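Local coordinates for Polyphosphate:AMP phosphotransferase (Pseudomonas aeruginosa PAO1, PDB 3CZP), which transfers phosphate from inorganic polyphosphate to AMP to make ADP, and less efficiently to GMP, as a magnesium-dependent homodimer of two-domain chains, at residues F34-Q39 and G101-F106; P43-I48 and E145-F150; F138-C143 and T203-A208. All coordinates share one frame; numbering follows the deposited sequence. Where two conformers were deposited one is given.

Interaction 1 (F34-Q39 and G101-F106); sequences FELKQQ and GRTGIF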
# COMPACT_ATOMS: atom_id res chain seq x y z
N PHE A 34 19.34 7.90 14.37
CA PHE A 34 18.36 8.67 15.11
C PHE A 34 18.15 10.06 14.49
O PHE A 34 17.01 10.52 14.31
CB PHE A 34 18.75 8.79 16.60
CG PHE A 34 17.78 9.59 17.41
CD1 PHE A 34 16.57 9.01 17.85
CD2 PHE A 34 18.03 10.93 17.73
CE1 PHE A 34 15.66 9.75 18.58
CE2 PHE A 34 17.11 11.68 18.46
CZ PHE A 34 15.94 11.10 18.88
N GLU A 35 19.24 10.70 14.12
CA GLU A 35 19.18 12.05 13.49
C GLU A 35 18.47 12.01 12.10
O GLU A 35 17.75 12.94 11.67
CB GLU A 35 20.61 12.55 13.35
CG GLU A 35 20.79 13.91 12.63
CD GLU A 35 20.12 15.06 13.37
OE1 GLU A 35 19.90 14.92 14.60
OE2 GLU A 35 19.82 16.10 12.75
N LEU A 36 18.70 10.92 11.39
CA LEU A 36 18.03 10.63 10.16
C LEU A 36 16.51 10.57 10.34
O LEU A 36 15.77 11.07 9.50
CB LEU A 36 18.56 9.29 9.57
CG LEU A 36 17.89 8.80 8.26
CD1 LEU A 36 18.30 9.60 6.96
CD2 LEU A 36 18.17 7.34 8.04
N LYS A 37 16.07 9.86 11.37
CA LYS A 37 14.67 9.73 11.69
C LYS A 37 14.14 11.10 12.05
O LYS A 37 13.11 11.55 11.53
CB LYS A 37 14.48 8.72 12.83
CG LYS A 37 13.03 8.51 13.36
CD LYS A 37 13.06 7.88 14.75
CE LYS A 37 11.65 7.68 15.35
NZ LYS A 37 11.75 6.69 16.45
N GLN A 38 14.85 11.77 12.95
CA GLN A 38 14.48 13.14 13.36
C GLN A 38 14.34 14.11 12.18
O GLN A 38 13.34 14.81 12.06
CB GLN A 38 15.49 13.68 14.37
CG GLN A 38 15.53 12.90 15.67
CD GLN A 38 14.17 12.78 16.39
OE1 GLN A 38 13.49 11.73 16.32
NE2 GLN A 38 13.79 13.84 17.10
N GLN A 39 15.32 14.16 11.31
CA GLN A 39 15.24 15.07 10.15
C GLN A 39 14.09 14.71 9.15
O GLN A 39 13.45 15.59 8.59
CB GLN A 39 16.56 15.08 9.40
CG GLN A 39 17.64 15.78 10.12
CD GLN A 39 18.88 15.98 9.30
OE1 GLN A 39 18.86 15.80 8.07
NE2 GLN A 39 19.99 16.37 9.97
N GLY A 101 13.65 9.29 6.25
CA GLY A 101 13.96 9.06 7.62
C GLY A 101 14.18 7.59 7.95
O GLY A 101 14.61 7.30 9.05
N ARG A 102 14.01 6.69 6.99
CA ARG A 102 14.26 5.26 7.20
C ARG A 102 15.27 4.70 6.24
O ARG A 102 15.66 5.36 5.27
CB ARG A 102 12.94 4.54 7.20
CG ARG A 102 12.19 4.78 8.46
CD ARG A 102 10.91 4.00 8.49
NE ARG A 102 11.19 2.56 8.41
CZ ARG A 102 11.14 1.73 9.44
NH1 ARG A 102 10.71 2.13 10.64
NH2 ARG A 102 11.48 0.46 9.25
N THR A 103 15.70 3.46 6.53
CA THR A 103 16.66 2.73 5.77
C THR A 103 16.00 1.44 5.28
O THR A 103 15.31 0.73 6.02
CB THR A 103 17.93 2.32 6.62
OG1 THR A 103 18.58 3.49 7.10
CG2 THR A 103 18.94 1.41 5.82
N GLY A 104 16.31 1.15 4.02
CA GLY A 104 15.92 -0.08 3.37
C GLY A 104 17.17 -0.75 2.85
O GLY A 104 18.02 -0.10 2.24
N ILE A 105 17.28 -2.06 3.08
CA ILE A 105 18.45 -2.82 2.60
C ILE A 105 17.94 -3.93 1.64
O ILE A 105 17.08 -4.73 2.01
CB ILE A 105 19.24 -3.50 3.75
CG1 ILE A 105 19.67 -2.47 4.81
CG2 ILE A 105 20.43 -4.38 3.12
CD1 ILE A 105 20.50 -3.04 5.96
N PHE A 106 18.41 -3.88 0.40
CA PHE A 106 17.92 -4.71 -0.69
C PHE A 106 18.92 -5.76 -1.11
O PHE A 106 19.94 -5.47 -1.75
CB PHE A 106 17.64 -3.83 -1.92
CG PHE A 106 16.49 -2.84 -1.74
CD1 PHE A 106 15.74 -2.78 -0.58
CD2 PHE A 106 16.16 -1.97 -2.77
CE1 PHE A 106 14.67 -1.83 -0.46
CE2 PHE A 106 15.08 -1.07 -2.65
CZ PHE A 106 14.35 -1.02 -1.52
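The last turn of helix 15-39 rests on the residues that lead into strand 103-107, and the two backbones come closest at Lys37 and Gly101, whose CA atoms are 4.2 Å apart. The helix and the glycine meet through two CA-H...O contacts that run in opposite directions: Gly101 CA lies 3.3 Å from Leu36 O, and Lys37 CA lies 3.6 Å from Gly101 O. Gly101, at a positive phi (90°), has no side chain, and its bare CA lets the chain approach the helix backbone this closely. Leu36 carries most of the side-chain contact. With CG anti to the backbone N (chi1 178°), its branch extends over the Gly101 carbonyl, CD2 sitting 3.7 Å from Gly101 O. Leu36 CD2 also lies 4.0 Å from Thr103 OG1, the two side chains crossing at about a right angle. Leu233 and Leu237 of helix 218-238 also pack on Leu36. The Lys37 side chain contributes its CB, 4.0 Å from Gly101 O, before its extended chain leads away. One turn apart on the helix, Gln39 NE2 donates to the anti lone pair of Glu35 OE2 at 2.8 Å, with Leu237 O of helix 218-238 as its second partner. Here the C-terminal turn of a helix packs on the N-terminal end of an inner parallel strand, in the P-loop kinase-like alpha/beta fold of the N-terminal PPK2 domain.

Interaction 2 (P43-I48 and E145-F150); sequences PVIILI and EGALLF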
# COMPACT_ATOMS: atom_id res chain seq x y z
N PRO A 43 15.54 9.29 2.38
CA PRO A 43 15.70 7.87 2.60
C PRO A 43 17.12 7.42 2.48
O PRO A 43 17.92 8.06 1.78
CB PRO A 43 14.91 7.28 1.43
CG PRO A 43 15.10 8.18 0.35
CD PRO A 43 15.10 9.57 1.01
N VAL A 44 17.42 6.29 3.10
CA VAL A 44 18.67 5.61 2.88
C VAL A 44 18.43 4.25 2.25
O VAL A 44 17.63 3.50 2.72
CB VAL A 44 19.46 5.46 4.19
CG1 VAL A 44 20.79 4.68 3.93
CG2 VAL A 44 19.75 6.80 4.71
N ILE A 45 19.09 4.00 1.12
CA ILE A 45 18.97 2.72 0.45
C ILE A 45 20.34 2.08 0.33
O ILE A 45 21.29 2.72 -0.13
CB ILE A 45 18.34 2.86 -0.98
CG1 ILE A 45 17.01 3.58 -0.85
CG2 ILE A 45 18.31 1.41 -1.73
CD1 ILE A 45 16.43 4.13 -2.22
N ILE A 46 20.41 0.83 0.73
CA ILE A 46 21.64 0.05 0.70
C ILE A 46 21.43 -1.22 -0.13
O ILE A 46 20.60 -2.01 0.18
CB ILE A 46 22.11 -0.35 2.15
CG1 ILE A 46 22.24 0.89 3.09
CG2 ILE A 46 23.35 -1.21 2.09
CD1 ILE A 46 22.37 0.51 4.63
N LEU A 47 22.18 -1.32 -1.23
CA LEU A 47 22.20 -2.53 -2.08
C LEU A 47 23.36 -3.44 -1.71
O LEU A 47 24.48 -2.98 -1.46
CB LEU A 47 22.26 -2.17 -3.54
CG LEU A 47 21.32 -1.06 -4.10
CD1 LEU A 47 21.51 -0.93 -5.64
CD2 LEU A 47 19.88 -1.23 -3.65
N ILE A 48 23.06 -4.73 -1.68
CA ILE A 48 23.96 -5.78 -1.21
C ILE A 48 24.07 -6.77 -2.34
O ILE A 48 23.06 -7.30 -2.76
CB ILE A 48 23.42 -6.48 0.13
CG1 ILE A 48 23.23 -5.43 1.23
CG2 ILE A 48 24.29 -7.65 0.54
CD1 ILE A 48 24.52 -4.73 1.72
N GLU A 145 16.09 13.03 -6.37
CA GLU A 145 14.99 13.22 -5.41
C GLU A 145 15.39 13.30 -3.91
O GLU A 145 14.61 13.72 -3.07
CB GLU A 145 13.97 12.06 -5.62
CG GLU A 145 13.19 12.16 -6.93
CD GLU A 145 12.07 13.20 -6.91
OE1 GLU A 145 11.25 13.22 -5.95
OE2 GLU A 145 11.98 14.02 -7.86
N GLY A 146 16.60 12.85 -3.58
CA GLY A 146 17.21 13.07 -2.29
C GLY A 146 17.76 11.83 -1.65
O GLY A 146 18.35 11.92 -0.56
N ALA A 147 17.57 10.67 -2.27
CA ALA A 147 18.04 9.44 -1.65
C ALA A 147 19.54 9.44 -1.44
O ALA A 147 20.31 9.90 -2.30
CB ALA A 147 17.65 8.14 -2.50
N LEU A 148 19.93 8.84 -0.31
CA LEU A 148 21.28 8.41 -0.04
C LEU A 148 21.43 6.91 -0.34
O LEU A 148 20.91 6.07 0.38
CB LEU A 148 21.67 8.73 1.41
CG LEU A 148 23.09 8.37 1.86
CD1 LEU A 148 24.14 9.21 1.13
CD2 LEU A 148 23.21 8.47 3.41
N LEU A 149 22.18 6.62 -1.40
CA LEU A 149 22.24 5.32 -2.01
C LEU A 149 23.64 4.76 -1.90
O LEU A 149 24.62 5.29 -2.46
CB LEU A 149 21.86 5.42 -3.48
CG LEU A 149 22.02 4.11 -4.27
CD1 LEU A 149 21.12 3.00 -3.71
CD2 LEU A 149 21.69 4.32 -5.72
N PHE A 150 23.76 3.69 -1.15
CA PHE A 150 25.00 2.94 -1.03
C PHE A 150 24.90 1.66 -1.85
O PHE A 150 23.87 0.98 -1.79
CB PHE A 150 25.21 2.54 0.43
CG PHE A 150 25.44 3.69 1.37
CD1 PHE A 150 26.76 4.16 1.61
CD2 PHE A 150 24.39 4.26 2.08
CE1 PHE A 150 26.97 5.18 2.52
CE2 PHE A 150 24.61 5.30 2.94
CZ PHE A 150 25.89 5.77 3.16
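Strands 44-50 and 148-155 run side by side in parallel, their segment axes 4.8 Å apart and inclined by 13°. Four nearly straight hydrogen bonds join them: Leu148 N gives to Pro43 O, Ile45 N to Leu148 O, Phe150 N to Ile45 O at 2.8 Å, and Leu47 N to Phe150 O. Ile45, Leu148 and Phe150 thus each use both N-H and C=O toward the other strand. The packing is dense along the whole pairing. On the face carrying Val44, Ile46, Leu148 and Phe150, Val44 and Leu148 lie alongside each other, CG2 to CD2 at 4.1 Å. Phe150, with CG anti to its carbonyl carbon (chi1 -66°), offers its ring edge to Val44, CE2 being 4.0 Å from CG1, while Ile46 lies alongside Phe150, its CG1 near CD2. Leu229 and Leu233 of helix 218-238 cover this face. On the other face Leu149 CD1 reaches across to the other strand, 3.6 Å from Ile45 O and 3.8 Å from Ile45 CG2, with Leu47 CG beside it; Glu139 and Cys143 of helix 125-144 pack against Leu149. Pro43 and Ala147, though partly exposed, are still tightly joined, Pro43 CG touching Ala147 CB at 3.8 Å. The contact loosens at Gly146, whose O stays 4.3 Å from Pro43 CD. Gly146 has a positive phi (130°) and closes helix 125-144 with a Schellman motif. Such paired central strands, with helices on both faces, are characteristic of the parallel sheet of P-loop NTPase-type alpha/beta domains.

Interaction 3 (F138-C143 and T203-A208); sequences FERMLC and TSRDYA. With ACT (acetate ion), chain D; EDO (1,2-ethanediol), chain G.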
# COMPACT_ATOMS: atom_id res chain seq x y z
N PHE A 138 17.42 5.04 -13.12
CA PHE A 138 16.58 4.85 -11.94
C PHE A 138 17.34 5.41 -10.72
O PHE A 138 16.86 6.31 -10.05
CB PHE A 138 16.25 3.37 -11.82
CG PHE A 138 15.44 3.00 -10.61
CD1 PHE A 138 14.22 3.50 -10.40
CD2 PHE A 138 15.97 2.12 -9.67
CE1 PHE A 138 13.50 3.16 -9.27
CE2 PHE A 138 15.24 1.77 -8.58
CZ PHE A 138 14.00 2.29 -8.38
N GLU A 139 18.57 4.94 -10.51
CA GLU A 139 19.37 5.44 -9.38
C GLU A 139 19.58 6.93 -9.42
O GLU A 139 19.52 7.58 -8.38
CB GLU A 139 20.69 4.76 -9.26
CG GLU A 139 20.45 3.28 -9.00
CD GLU A 139 21.65 2.49 -8.88
OE1 GLU A 139 22.76 3.06 -8.92
OE2 GLU A 139 21.47 1.21 -8.76
N ARG A 140 19.80 7.47 -10.61
CA ARG A 140 20.02 8.93 -10.73
C ARG A 140 18.83 9.74 -10.25
O ARG A 140 18.98 10.80 -9.61
CB ARG A 140 20.41 9.30 -12.15
CG ARG A 140 20.83 10.74 -12.34
CD ARG A 140 21.02 11.12 -13.79
NE ARG A 140 22.29 10.58 -14.24
CZ ARG A 140 23.48 11.18 -14.10
NH1 ARG A 140 23.59 12.42 -13.60
NH2 ARG A 140 24.57 10.54 -14.49
N MSE A 141 17.64 9.25 -10.59
CA MSE A 141 16.41 9.95 -10.25
C MSE A 141 16.17 9.89 -8.74
O MSE A 141 15.75 10.84 -8.13
CB MSE A 141 15.25 9.31 -11.03
CG MSE A 141 13.85 9.75 -10.60
SE MSE A 141 12.45 8.91 -11.66
CE MSE A 141 13.05 7.06 -11.53
N LEU A 142 16.42 8.73 -8.17
CA LEU A 142 16.28 8.56 -6.73
C LEU A 142 17.16 9.45 -5.97
O LEU A 142 16.72 10.03 -4.98
CB LEU A 142 16.60 7.16 -6.30
CG LEU A 142 15.66 6.09 -6.79
CD1 LEU A 142 16.09 4.74 -6.18
CD2 LEU A 142 14.19 6.44 -6.44
N CYS A 143 18.41 9.54 -6.41
CA CYS A 143 19.40 10.44 -5.79
C CYS A 143 19.10 11.89 -6.07
O CYS A 143 19.28 12.73 -5.19
CB CYS A 143 20.83 10.11 -6.23
SG CYS A 143 21.35 8.50 -5.67
N THR A 203 27.78 1.92 -13.60
CA THR A 203 26.81 2.37 -12.62
C THR A 203 27.44 2.92 -11.37
O THR A 203 26.72 3.29 -10.42
CB THR A 203 25.83 1.24 -12.26
OG1 THR A 203 26.56 0.17 -11.69
CG2 THR A 203 25.04 0.80 -13.53
N SER A 204 28.75 2.98 -11.33
CA SER A 204 29.43 3.66 -10.24
C SER A 204 29.51 5.15 -10.58
O SER A 204 30.18 5.53 -11.48
CB SER A 204 30.82 3.09 -9.99
OG SER A 204 31.20 3.45 -8.65
N ARG A 205 28.84 5.98 -9.82
CA ARG A 205 28.74 7.42 -10.06
C ARG A 205 29.18 8.13 -8.81
O ARG A 205 29.21 7.54 -7.71
CB ARG A 205 27.29 7.82 -10.37
CG ARG A 205 26.79 7.29 -11.64
CD ARG A 205 27.36 8.12 -12.75
NE ARG A 205 26.92 7.67 -14.05
CZ ARG A 205 27.48 6.71 -14.76
NH1 ARG A 205 28.54 6.09 -14.30
NH2 ARG A 205 27.00 6.41 -15.95
N ASP A 206 29.51 9.40 -8.96
CA ASP A 206 29.98 10.20 -7.83
C ASP A 206 28.89 10.33 -6.73
O ASP A 206 29.19 10.34 -5.51
CB ASP A 206 30.41 11.59 -8.32
CG ASP A 206 31.76 11.56 -9.08
OD1 ASP A 206 32.45 10.48 -9.15
OD2 ASP A 206 32.10 12.65 -9.61
N TYR A 207 27.64 10.42 -7.15
CA TYR A 207 26.49 10.51 -6.20
C TYR A 207 25.98 9.16 -5.72
O TYR A 207 25.12 9.10 -4.88
CB TYR A 207 25.34 11.29 -6.86
CG TYR A 207 24.95 10.70 -8.18
CD1 TYR A 207 24.14 9.59 -8.24
CD2 TYR A 207 25.47 11.19 -9.37
CE1 TYR A 207 23.82 9.00 -9.40
CE2 TYR A 207 25.12 10.61 -10.56
CZ TYR A 207 24.28 9.55 -10.56
OH TYR A 207 23.98 8.97 -11.71
N ALA A 208 26.46 8.06 -6.31
CA ALA A 208 26.08 6.73 -5.86
C ALA A 208 27.19 5.73 -6.32
O ALA A 208 27.07 5.05 -7.35
CB ALA A 208 24.71 6.37 -6.38
C ACT D . 28.76 11.46 -12.18
O ACT D . 29.73 10.68 -11.94
OXT ACT D . 28.19 11.32 -13.30
CH3 ACT D . 28.28 12.50 -11.21
C1 EDO G . 22.33 13.00 -8.83
O1 EDO G . 22.33 13.84 -7.65
C2 EDO G . 23.01 13.71 -10.01
O2 EDO G . 22.15 13.89 -11.16
O HOH W 1 24.03 4.68 -10.99
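Helix 125-144 meets the loop between helix 186-203 and strand 210-214, a partly buried helix-to-loop contact built round Tyr207. The tyrosine takes the crowded rotamer (chi1 54°), with CG between the backbone N and the carbonyl carbon, and its ring reaches the helix between Arg140 and Cys143. Cys143 CB lies 3.9 Å from Tyr207 CD1, and its sulfur sits at the ring edge, 5.2 Å from the centroid, a Cys sulfur-aromatic contact. Cys143 SG also touches Ala208 CB at 4.0 Å. The Tyr207 hydroxyl lies over one face of the Arg140 guanidinium, 3.2 Å from NH2 but poorly aligned for a hydrogen bond, the two planes 68° apart. Arg140 NH2 comes within 3.7 Å of Arg205 NE; both ion-pair with Glu136, which probably offsets the like charges. Deeper in, one water donates to Glu139 OE1 and Thr203 O. Lys151 NZ makes a salt bridge to Glu139 OE1 and a hydrogen bond to Thr203 O, while Tyr111 OH and Trp110 NE1 hold Glu139 OE2. Ethanediol C1 lies over the rim of one Tyr207 face, Arg205 CB over that of the opposite one. Aromatic packing and a water bridge thus join a helix to the loop before an outer strand of the alpha/beta domain.

In the fold
All three contacts belong to the N-terminal PPK2 domain, the one that seems catalytically inactive and may serve dimerisation. Interactions 1 and 2 lie about 10 Å apart between centres and meet in one five-stranded parallel sheet, where strand 44-50 is flanked by 103-107 and 148-155. Interaction 3 is about 9 Å from interaction 2; helix 125-144 leads into strand 148-155, a probable hydrogen bond runs from Ala147 N to Leu142 O, and Leu149 packs on Ala208. Interactions 1 and 3 are about 19 Å apart and do not touch. Along the chain, interaction 2 alternates with each of the others, whereas interaction 1 closes before interaction 3 opens, so contacts distant in sequence meet round one sheet.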